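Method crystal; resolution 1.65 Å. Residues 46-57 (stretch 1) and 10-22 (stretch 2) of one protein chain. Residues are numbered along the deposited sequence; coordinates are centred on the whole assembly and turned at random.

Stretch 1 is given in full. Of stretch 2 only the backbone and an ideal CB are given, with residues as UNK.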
ATOM      1  N   SER A  46       1.169  -7.091 -16.894  1.00 14.44           N
ATOM      2  CA  SER A  46       0.304  -7.287 -18.043  1.00 17.52           C
ATOM      3  C   SER A  46      -0.904  -6.403 -17.858  1.00 11.59           C
ATOM      4  O   SER A  46      -1.680  -6.626 -16.935  1.00 17.68           O
ATOM      5  CB  SER A  46      -0.141  -8.750 -18.195  1.00 24.90           C
ATOM      6  OG  SER A  46       0.950  -9.651 -18.223  1.00 32.62           O
ATOM      7  N   VAL A  47      -1.067  -5.412 -18.731  1.00 12.29           N
ATOM      8  CA  VAL A  47      -2.211  -4.512 -18.670  1.00 16.31           C
ATOM      9  C   VAL A  47      -3.072  -4.661 -19.912  1.00 15.01           C
ATOM     10  O   VAL A  47      -2.602  -4.430 -21.019  1.00 14.32           O
ATOM     11  CB  VAL A  47      -1.760  -3.048 -18.534  1.00 13.27           C
ATOM     12  CG1 VAL A  47      -2.951  -2.131 -18.353  1.00 19.83           C
ATOM     13  CG2 VAL A  47      -0.804  -2.905 -17.359  1.00 18.05           C
ATOM     14  N   ALA A  48      -4.330  -5.041 -19.716  1.00 14.41           N
ATOM     15  CA  ALA A  48      -5.248  -5.281 -20.825  1.00 17.38           C
ATOM     16  C   ALA A  48      -5.291  -4.096 -21.782  1.00 18.58           C
ATOM     17  O   ALA A  48      -5.555  -2.957 -21.370  1.00 18.52           O
ATOM     18  CB  ALA A  48      -6.636  -5.587 -20.301  1.00 15.78           C
ATOM     19  N   GLY A  49      -5.006  -4.363 -23.050  1.00 18.26           N
ATOM     20  CA  GLY A  49      -5.053  -3.326 -24.060  1.00 17.56           C
ATOM     21  C   GLY A  49      -3.745  -2.596 -24.248  1.00 13.10           C
ATOM     22  O   GLY A  49      -3.558  -1.919 -25.254  1.00 13.87           O
ATOM     23  N   LEU A  50      -2.828  -2.748 -23.294  1.00 13.39           N
ATOM     24  CA  LEU A  50      -1.562  -2.034 -23.363  1.00 10.95           C
ATOM     25  C   LEU A  50      -0.373  -2.987 -23.390  1.00 12.70           C
ATOM     26  O   LEU A  50       0.743  -2.569 -23.681  1.00 15.07           O
ATOM     27  CB  LEU A  50      -1.434  -1.065 -22.175  1.00 13.94           C
ATOM     28  CG  LEU A  50      -2.457   0.080 -22.136  1.00 12.27           C
ATOM     29  CD1 LEU A  50      -2.242   0.955 -20.903  1.00 11.66           C
ATOM     30  CD2 LEU A  50      -2.368   0.920 -23.393  1.00 11.29           C
ATOM     31  N   GLY A  51      -0.617  -4.260 -23.075  1.00 14.14           N
ATOM     32  CA  GLY A  51       0.398  -5.296 -23.224  1.00 16.90           C
ATOM     33  C   GLY A  51       1.325  -5.439 -22.031  1.00 18.30           C
ATOM     34  O   GLY A  51       0.960  -5.099 -20.904  1.00 14.65           O
ATOM     35  N   SER A  52       2.527  -5.943 -22.284  1.00 10.09           N
ATOM     36  CA  SER A  52       3.513  -6.162 -21.224  1.00 12.30           C
ATOM     37  C   SER A  52       4.305  -4.889 -20.940  1.00 13.54           C
ATOM     38  O   SER A  52       4.849  -4.269 -21.858  1.00 13.58           O
ATOM     39  CB  SER A  52       4.454  -7.305 -21.609  1.00 12.16           C
ATOM     40  OG  SER A  52       3.765  -8.546 -21.562  1.00 15.25           O
ATOM     41  N   ILE A  53       4.370  -4.515 -19.660  1.00 11.94           N
ATOM     42  CA  ILE A  53       4.928  -3.233 -19.225  1.00 12.56           C
ATOM     43  C   ILE A  53       6.078  -3.478 -18.260  1.00  8.74           C
ATOM     44  O   ILE A  53       5.895  -4.201 -17.288  1.00 12.23           O
ATOM     45  CB  ILE A  53       3.862  -2.373 -18.509  1.00 16.09           C
ATOM     46  CG1 ILE A  53       2.566  -2.280 -19.330  1.00 19.92           C
ATOM     47  CG2 ILE A  53       4.418  -0.998 -18.147  1.00 13.62           C
ATOM     48  CD1 ILE A  53       2.715  -1.549 -20.624  1.00 19.22           C
ATOM     49  N   PRO A  54       7.258  -2.902 -18.527  1.00 10.67           N
ATOM     50  CA  PRO A  54       8.407  -3.142 -17.641  1.00 13.09           C
ATOM     51  C   PRO A  54       8.249  -2.490 -16.275  1.00 11.07           C
ATOM     52  O   PRO A  54       7.619  -1.442 -16.135  1.00 14.77           O
ATOM     53  CB  PRO A  54       9.582  -2.512 -18.394  1.00 16.01           C
ATOM     54  CG  PRO A  54       8.965  -1.472 -19.236  1.00 22.54           C
ATOM     55  CD  PRO A  54       7.598  -1.985 -19.625  1.00 15.97           C
ATOM     56  N   SER A  55       8.855  -3.121 -15.275  1.00 11.81           N
ATOM     57  CA  SER A  55       8.845  -2.617 -13.907  1.00 12.10           C
ATOM     58  C   SER A  55      10.128  -3.141 -13.299  1.00 14.96           C
ATOM     59  O   SER A  55      10.508  -4.284 -13.559  1.00 17.27           O
ATOM     60  CB  SER A  55       7.606  -3.102 -13.142  1.00 15.20           C
ATOM     61  OG  SER A  55       7.698  -2.837 -11.743  1.00 13.87           O
ATOM     62  N   VAL A  56      10.810  -2.309 -12.518  1.00 11.81           N
ATOM     63  CA  VAL A  56      12.112  -2.686 -12.000  1.00 11.35           C
ATOM     64  C   VAL A  56      12.198  -2.305 -10.530  1.00 11.94           C
ATOM     65  O   VAL A  56      11.874  -1.175 -10.163  1.00 13.61           O
ATOM     66  CB  VAL A  56      13.259  -1.997 -12.774  1.00 13.10           C
ATOM     67  CG1 VAL A  56      14.597  -2.400 -12.179  1.00 12.53           C
ATOM     68  CG2 VAL A  56      13.208  -2.369 -14.244  1.00 17.94           C
ATOM     69  N   TYR A  57      12.596  -3.247  -9.683  1.00 11.98           N
ATOM     70  CA  TYR A  57      12.774  -2.949  -8.268  1.00 10.95           C
ATOM     71  C   TYR A  57      14.011  -3.678  -7.756  1.00 10.87           C
ATOM     72  O   TYR A  57      14.532  -4.570  -8.418  1.00 13.74           O
ATOM     73  CB  TYR A  57      11.525  -3.346  -7.469  1.00 10.27           C
ATOM     74  CG  TYR A  57      11.122  -4.798  -7.603  1.00 11.98           C
ATOM     75  CD1 TYR A  57      10.281  -5.208  -8.626  1.00 18.95           C
ATOM     76  CD2 TYR A  57      11.561  -5.749  -6.689  1.00 11.56           C
ATOM     77  CE1 TYR A  57       9.909  -6.538  -8.753  1.00 17.14           C
ATOM     78  CE2 TYR A  57      11.191  -7.071  -6.807  1.00 14.82           C
ATOM     79  CZ  TYR A  57      10.365  -7.456  -7.842  1.00 19.73           C
ATOM     80  OH  TYR A  57       9.993  -8.770  -7.958  1.00 18.25           O
ATOM     81  N   UNK A  10      -8.913   7.605 -19.625  1.00 26.96           N
ATOM     82  CA  UNK A  10      -8.513   7.149 -18.284  1.00 25.18           C
ATOM     83  C   UNK A  10      -7.117   6.518 -18.228  1.00 29.58           C
ATOM     84  O   UNK A  10      -6.537   6.437 -17.142  1.00 22.50           O
ATOM     85  CB  UNK A  10      -9.536   6.136 -17.767  1.00 25.18           C
ATOM     86  N   UNK A  11      -6.597   6.072 -19.370  1.00 26.46           N
ATOM     87  CA  UNK A  11      -5.316   5.369 -19.406  1.00 19.17           C
ATOM     88  C   UNK A  11      -4.167   6.280 -19.830  1.00 18.02           C
ATOM     89  O   UNK A  11      -3.008   5.872 -19.834  1.00 17.05           O
ATOM     90  CB  UNK A  11      -5.403   4.174 -20.357  1.00 19.17           C
ATOM     91  N   UNK A  12      -4.482   7.521 -20.174  1.00 23.95           N
ATOM     92  CA  UNK A  12      -3.473   8.430 -20.709  1.00 18.94           C
ATOM     93  C   UNK A  12      -2.352   8.742 -19.712  1.00 19.99           C
ATOM     94  O   UNK A  12      -1.167   8.707 -20.069  1.00 19.47           O
ATOM     95  CB  UNK A  12      -4.142   9.734 -21.149  1.00 18.94           C
ATOM     96  N   UNK A  13      -2.723   9.055 -18.472  1.00 21.83           N
ATOM     97  CA  UNK A  13      -1.733   9.315 -17.422  1.00 18.26           C
ATOM     98  C   UNK A  13      -0.800   8.118 -17.247  1.00 16.09           C
ATOM     99  O   UNK A  13       0.419   8.276 -17.135  1.00 16.97           O
ATOM    100  CB  UNK A  13      -2.429   9.638 -16.098  1.00 18.26           C
ATOM    101  N   UNK A  14      -1.376   6.921 -17.217  1.00 16.49           N
ATOM    102  CA  UNK A  14      -0.559   5.721 -17.103  1.00 15.16           C
ATOM    103  C   UNK A  14       0.397   5.560 -18.285  1.00 17.50           C
ATOM    104  O   UNK A  14       1.580   5.285 -18.086  1.00 13.29           O
ATOM    105  CB  UNK A  14      -1.458   4.488 -16.990  1.00 15.16           C
ATOM    106  N   UNK A  15      -0.109   5.729 -19.510  1.00 18.35           N
ATOM    107  CA  UNK A  15       0.737   5.621 -20.702  1.00 17.53           C
ATOM    108  C   UNK A  15       1.886   6.617 -20.680  1.00 16.81           C
ATOM    109  O   UNK A  15       3.007   6.299 -21.081  1.00 16.09           O
ATOM    110  CB  UNK A  15      -0.101   5.832 -21.965  1.00 17.53           C
ATOM    111  N   UNK A  16       1.623   7.826 -20.194  1.00 14.27           N
ATOM    112  CA  UNK A  16       2.666   8.820 -20.156  1.00 14.99           C
ATOM    113  C   UNK A  16       3.757   8.410 -19.170  1.00 12.51           C
ATOM    114  O   UNK A  16       4.931   8.615 -19.436  1.00 16.76           O
ATOM    115  CB  UNK A  16       2.086  10.186 -19.785  1.00 14.99           C
ATOM    116  N   UNK A  17       3.356   7.806 -18.055  1.00 16.90           N
ATOM    117  CA  UNK A  17       4.312   7.321 -17.061  1.00 15.68           C
ATOM    118  C   UNK A  17       5.180   6.203 -17.637  1.00 12.86           C
ATOM    119  O   UNK A  17       6.390   6.154 -17.403  1.00 16.43           O
ATOM    120  CB  UNK A  17       3.578   6.828 -15.812  1.00 15.68           C
ATOM    121  N   UNK A  18       4.558   5.316 -18.401  1.00 13.55           N
ATOM    122  CA  UNK A  18       5.276   4.209 -19.016  1.00 12.32           C
ATOM    123  C   UNK A  18       6.320   4.745 -19.997  1.00 14.22           C
ATOM    124  O   UNK A  18       7.463   4.300 -20.011  1.00 17.57           O
ATOM    125  CB  UNK A  18       4.304   3.264 -19.725  1.00 12.32           C
ATOM    126  N   UNK A  19       5.917   5.729 -20.795  1.00 19.71           N
ATOM    127  CA  UNK A  19       6.817   6.342 -21.772  1.00 16.93           C
ATOM    128  C   UNK A  19       7.992   7.055 -21.126  1.00 23.38           C
ATOM    129  O   UNK A  19       9.103   7.048 -21.659  1.00 28.05           O
ATOM    130  CB  UNK A  19       6.042   7.330 -22.646  1.00 16.93           C
ATOM    131  N   UNK A  20       7.735   7.685 -19.986  1.00 20.33           N
ATOM    132  CA  UNK A  20       8.762   8.428 -19.258  1.00 15.16           C
ATOM    133  C   UNK A  20       9.697   7.550 -18.420  1.00 18.96           C
ATOM    134  O   UNK A  20      10.752   8.019 -17.995  1.00 22.71           O
ATOM    135  CB  UNK A  20       8.088   9.454 -18.345  1.00 15.16           C
ATOM    136  N   UNK A  21       9.316   6.291 -18.189  1.00 17.48           N
ATOM    137  CA  UNK A  21      10.067   5.404 -17.303  1.00 16.33           C
ATOM    138  C   UNK A  21      11.422   5.040 -17.899  1.00 20.85           C
ATOM    139  O   UNK A  21      11.504   4.485 -19.002  1.00 24.53           O
ATOM    140  CB  UNK A  21       9.263   4.134 -17.018  1.00 16.33           C
ATOM    141  N   UNK A  22      12.480   5.355 -17.157  1.00 20.50           N
ATOM    142  CA  UNK A  22      13.850   5.008 -17.525  1.00 22.83           C
ATOM    143  C   UNK A  22      14.440   4.085 -16.460  1.00 18.08           C
ATOM    144  O   UNK A  22      14.842   4.542 -15.391  1.00 21.99           O
ATOM    145  CB  UNK A  22      14.707   6.265 -17.689  1.00 22.83           C
TER

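Stretch 1 forms a hairpin, with Val47 N to Gly51 O at 3.0 Å and Gly51 N to Val47 O at 2.9 Å closing its turn, and stretch 2 lies across one side of it as a helix with short flanks. Position 10 precedes the helix, with phi near -60° and nothing of stretch 1 near its CB; many residues would do, proline among them, and it is Pro10.

At position 11 the CB points toward stretch 1, 4.5 Å from Leu50 CD1, and the carbonyl of Ala48 lies farther out. A long side chain, apolar along its stem and able to donate at its end, would suit: arginine, lysine or perhaps glutamine. Arg11 is found. Its CD packs 4.2 Å from Leu50 CD1, Leu50 CD2 lies over one face of the guanidinium, and Ala48 O sits at the edge, 3.4 Å from NH1. A water donates to Ala48 O at 2.6 Å and accepts a weak bond from Arg11 NH1 at 3.5 Å. Gly49 leaves room here: a CB on it would stand 2.5 Å from Arg11 NH1.

Positions 12 and 13 are out of reach, so polar residues are plausible; they are Asp12 and Asn13.

Position 14 points toward the apolar side chains of Val47, Leu50 and Ile53, but its CB is still 5.3 Å from Leu50 CD1. A large apolar residue is expected, whether leucine, methionine or an aromatic. Phe14, with chi1 t, fills the gap: Leu50 CD1 meets the ring edge at CD2 (3.6 Å), Val47 CG2 lies 4.1 Å from CE2 and Ile53 CG2 4.3 Å from CZ.

Position 15 points sideways, beside Leu50 and open space, which favours a long, flexible chain with a polar end. Lys15 lays its CD 4.0 Å from Leu50 CD2.

Positions 16 and 17 face elsewhere and accept most helix formers. Lys16 bonds back one turn, NZ to Asp12 OD2 at 2.9 Å, in a salt bridge; Ala17 follows.

Position 18 points toward Ile53, its CB only 4.5 Å from CG2. A compact apolar residue such as valine, alanine or isoleucine fits, and Val18 brings CG2 to 3.7 Å from Ile53 CG2.

Positions 19 and 20 are unconstrained by stretch 1: Ser19 and Ala20.

Position 21 has left helical angles and points toward Pro54 and Val56 across a wide gap, calling for a long apolar or aromatic side chain. Phe21 spans it, CE2 reaching 3.8 Å from Pro54 O and CZ 4.2 Å from Val56 CG2.

Position 22 is out of reach and tolerant; it is Asp22.

Stretch 2, residues 10-22: PRDNFKKAVSAFD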
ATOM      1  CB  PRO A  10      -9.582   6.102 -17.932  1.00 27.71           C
ATOM      2  CG  PRO A  10     -10.192   5.696 -19.251  1.00 28.87           C
ATOM      3  CD  PRO A  10     -10.141   6.942 -20.094  1.00 30.17           C
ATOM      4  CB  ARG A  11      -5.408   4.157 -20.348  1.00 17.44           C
ATOM      5  CG  ARG A  11      -6.450   3.142 -19.923  1.00 19.16           C
ATOM      6  CD  ARG A  11      -6.368   1.869 -20.758  1.00 24.18           C
ATOM      7  NE  ARG A  11      -6.433   2.154 -22.189  1.00 23.86           N
ATOM      8  CZ  ARG A  11      -6.589   1.228 -23.131  1.00 25.39           C
ATOM      9  NH1 ARG A  11      -6.704  -0.048 -22.795  1.00 31.93           N
ATOM     10  NH2 ARG A  11      -6.639   1.584 -24.408  1.00 24.24           N
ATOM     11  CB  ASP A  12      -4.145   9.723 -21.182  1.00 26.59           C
ATOM     12  CG  ASP A  12      -3.158  10.724 -21.760  1.00 38.60           C
ATOM     13  OD1 ASP A  12      -2.820  10.612 -22.956  1.00 39.65           O
ATOM     14  OD2 ASP A  12      -2.737  11.634 -21.016  1.00 39.14           O
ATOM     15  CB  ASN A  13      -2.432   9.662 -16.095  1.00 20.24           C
ATOM     16  CG  ASN A  13      -1.452   9.907 -14.957  1.00 20.10           C
ATOM     17  OD1 ASN A  13      -0.807   8.977 -14.474  1.00 26.87           O
ATOM     18  ND2 ASN A  13      -1.357  11.158 -14.505  1.00 20.98           N
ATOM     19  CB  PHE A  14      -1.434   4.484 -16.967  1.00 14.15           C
ATOM     20  CG  PHE A  14      -0.650   3.218 -16.894  1.00 14.19           C
ATOM     21  CD1 PHE A  14       0.175   2.963 -15.808  1.00 15.41           C
ATOM     22  CD2 PHE A  14      -0.712   2.288 -17.916  1.00 14.06           C
ATOM     23  CE1 PHE A  14       0.912   1.802 -15.738  1.00 13.27           C
ATOM     24  CE2 PHE A  14       0.024   1.127 -17.852  1.00 15.24           C
ATOM     25  CZ  PHE A  14       0.842   0.883 -16.759  1.00 11.95           C
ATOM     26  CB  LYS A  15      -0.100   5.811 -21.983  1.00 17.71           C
ATOM     27  CG  LYS A  15      -1.012   4.642 -22.275  1.00 18.10           C
ATOM     28  CD  LYS A  15      -2.054   4.947 -23.379  1.00 21.85           C
ATOM     29  CE  LYS A  15      -1.405   5.335 -24.693  1.00 27.19           C
ATOM     30  NZ  LYS A  15      -2.432   5.579 -25.747  1.00 26.14           N
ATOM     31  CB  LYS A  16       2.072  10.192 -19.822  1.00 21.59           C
ATOM     32  CG  LYS A  16       1.310  10.773 -21.017  1.00 22.15           C
ATOM     33  CD  LYS A  16       0.538  12.040 -20.673  1.00 40.98           C
ATOM     34  CE  LYS A  16       0.060  12.744 -21.943  1.00 43.74           C
ATOM     35  NZ  LYS A  16      -0.913  13.832 -21.649  1.00 54.21           N
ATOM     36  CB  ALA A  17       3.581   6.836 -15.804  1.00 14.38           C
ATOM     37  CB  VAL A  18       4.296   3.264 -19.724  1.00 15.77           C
ATOM     38  CG1 VAL A  18       5.040   2.235 -20.562  1.00 19.14           C
ATOM     39  CG2 VAL A  18       3.424   2.566 -18.693  1.00 16.35           C
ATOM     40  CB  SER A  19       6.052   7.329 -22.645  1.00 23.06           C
ATOM     41  OG  SER A  19       5.026   6.657 -23.346  1.00 26.31           O
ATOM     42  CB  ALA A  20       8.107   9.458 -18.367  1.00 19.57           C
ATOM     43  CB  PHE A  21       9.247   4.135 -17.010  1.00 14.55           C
ATOM     44  CG  PHE A  21       9.925   3.138 -16.097  1.00 16.89           C
ATOM     45  CD1 PHE A  21      10.396   3.512 -14.843  1.00 16.44           C
ATOM     46  CD2 PHE A  21      10.034   1.808 -16.481  1.00 14.82           C
ATOM     47  CE1 PHE A  21      10.990   2.569 -14.000  1.00 12.39           C
ATOM     48  CE2 PHE A  21      10.624   0.867 -15.648  1.00 15.62           C
ATOM     49  CZ  PHE A  21      11.107   1.245 -14.413  1.00 15.85           C
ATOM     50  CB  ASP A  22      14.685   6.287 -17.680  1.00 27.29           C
ATOM     51  CG  ASP A  22      16.158   6.017 -17.984  1.00 27.75           C
ATOM     52  OD1 ASP A  22      16.513   4.884 -18.379  1.00 25.15           O
ATOM     53  OD2 ASP A  22      16.963   6.968 -17.842  1.00 34.87           O
TER
HETATM   54  O   HOH W   1      -7.030  -1.568 -19.690  1.00 28.54           O
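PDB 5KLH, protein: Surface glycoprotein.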